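Local coordinates for phosphonomutase (Burkholderia cenocepacia J2315, PDB 4MG4), which is a phosphonomutase-family protein built on a TIM barrel, eight parallel strands ringed by helices, at residues H241-Y244 against P245-A249. Numbering follows the deposited sequence.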
loop_
_atom_site.group_PDB
_atom_site.type_symbol
_atom_site.label_atom_id
_atom_site.label_comp_id
_atom_site.label_asym_id
_atom_site.label_seq_id
_atom_site.Cartn_x
_atom_site.Cartn_y
_atom_site.Cartn_z
ATOM N N HIS A 241 12.054 10.367 8.361
ATOM C CA HIS A 241 12.381 10.378 6.920
ATOM C C HIS A 241 11.207 10.782 6.013
ATOM O O HIS A 241 11.315 10.733 4.746
ATOM C CB HIS A 241 12.932 8.976 6.522
ATOM C CG HIS A 241 14.167 8.573 7.266
ATOM N ND1 HIS A 241 14.136 7.845 8.441
ATOM C CD2 HIS A 241 15.478 8.838 7.029
ATOM C CE1 HIS A 241 15.373 7.663 8.883
ATOM N NE2 HIS A 241 16.205 8.237 8.030
ATOM N N GLY A 242 10.089 11.205 6.605
ATOM C CA GLY A 242 8.905 11.553 5.810
ATOM C C GLY A 242 8.526 10.447 4.858
ATOM O O GLY A 242 8.597 9.272 5.194
ATOM N N PRO A 243 8.081 10.832 3.648
ATOM C CA PRO A 243 7.576 9.765 2.744
ATOM C C PRO A 243 8.658 9.074 1.935
ATOM O O PRO A 243 8.339 8.325 0.999
ATOM C CB PRO A 243 6.652 10.530 1.812
ATOM C CG PRO A 243 7.245 11.866 1.730
ATOM C CD PRO A 243 7.856 12.173 3.101
ATOM N N TYR A 244 9.932 9.255 2.261
ATOM C CA TYR A 244 11.017 8.572 1.541
ATOM C C TYR A 244 10.871 7.046 1.359
ATOM O O TYR A 244 11.038 6.563 0.218
ATOM C CB TYR A 244 12.339 8.903 2.235
ATOM C CG TYR A 244 13.552 8.217 1.639
ATOM C CD1 TYR A 244 14.144 8.727 0.510
ATOM C CD2 TYR A 244 14.133 7.140 2.258
ATOM C CE1 TYR A 244 15.266 8.141 -0.044
ATOM C CE2 TYR A 244 15.268 6.543 1.716
ATOM C CZ TYR A 244 15.825 7.055 0.574
ATOM O OH TYR A 244 16.976 6.482 0.055
ATOM N N PRO A 245 10.506 6.282 2.422
ATOM C CA PRO A 245 10.358 4.865 2.234
ATOM C C PRO A 245 9.304 4.521 1.149
ATOM O O PRO A 245 9.564 3.706 0.232
ATOM C CB PRO A 245 9.948 4.356 3.615
ATOM C CG PRO A 245 10.555 5.353 4.573
ATOM C CD PRO A 245 10.412 6.659 3.866
ATOM N N TYR A 246 8.135 5.143 1.278
ATOM C CA TYR A 246 7.060 4.895 0.307
ATOM C C TYR A 246 7.497 5.235 -1.114
ATOM O O TYR A 246 7.261 4.425 -2.063
ATOM C CB TYR A 246 5.840 5.720 0.686
ATOM C CG TYR A 246 4.678 5.600 -0.282
ATOM C CD1 TYR A 246 3.794 4.527 -0.223
ATOM C CD2 TYR A 246 4.465 6.579 -1.249
ATOM C CE1 TYR A 246 2.738 4.415 -1.122
ATOM C CE2 TYR A 246 3.434 6.457 -2.158
ATOM C CZ TYR A 246 2.552 5.379 -2.070
ATOM O OH TYR A 246 1.469 5.287 -2.966
ATOM N N LEU A 247 8.132 6.399 -1.260
ATOM C CA LEU A 247 8.628 6.863 -2.559
ATOM C C LEU A 247 9.685 5.988 -3.158
ATOM O O LEU A 247 9.669 5.776 -4.405
ATOM C CB LEU A 247 9.098 8.311 -2.490
ATOM C CG LEU A 247 7.979 9.295 -2.158
ATOM C CD1 LEU A 247 8.550 10.688 -1.972
ATOM C CD2 LEU A 247 6.879 9.286 -3.218
ATOM N N GLN A 248 10.571 5.433 -2.339
ATOM C CA GLN A 248 11.541 4.458 -2.866
ATOM C C GLN A 248 10.871 3.169 -3.349
ATOM O O GLN A 248 11.227 2.621 -4.433
ATOM C CB GLN A 248 12.604 4.142 -1.810
ATOM C CG GLN A 248 13.467 5.363 -1.525
ATOM C CD GLN A 248 14.245 5.781 -2.747
ATOM O OE1 GLN A 248 14.047 6.868 -3.290
ATOM N NE2 GLN A 248 15.089 4.893 -3.225
ATOM N N ALA A 249 9.952 2.642 -2.552
ATOM C CA ALA A 249 9.176 1.435 -2.934
ATOM C C ALA A 249 8.453 1.680 -4.280
ATOM O O ALA A 249 8.454 0.796 -5.173
ATOM C CB ALA A 249 8.190 1.060 -1.841
#
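Q248 lies over one face of the Y244 ring, one helical turn further on. The touching atom is its CG, 3.7 Å from the ring centroid and 17° off the ring normal, a CH-pi contact. The Y244 ring gets there because its CG is anti to the backbone N (chi1 177°). The Q248 chain bends at chi2, and its amide ends up 15° from the plane of the ring. Its OE1 then accepts a hydrogen bond from K251.

Two backbone hydrogen bonds start the helix. L247 N donates to P243 O (3.0 Å), and Q248 N donates to Y244 O (2.8 Å). P245 has no N-H to give, and proline is well suited to the first turn of a helix, where backbone N-H groups lack an i-4 acceptor within the helix.

P243 and L247 lie side by side, with P243 CG 4.1 Å from L247 CD1. The P245 ring crosses the Y244 side chain at about a right angle, with its CD 3.4 Å from Y244 CB. Beyond the segments, P243 and Y246 rest on helix 54-60, while Y244 and Q248 both pack on L256 of the second subunit.

A type II' turn from H241 to Y244 leads into this start, closed by Y244 N to H241 O at 3.2 Å. G242 takes the positive phi. P243 is the N-cap. The whole is a loop-to-helix junction of a TIM barrel, joining the eighth strand, 238-240, to the C-terminal helix 244-259, which packs against the second subunit, consistent with the swapped eighth helix of this family's alpha/beta barrels.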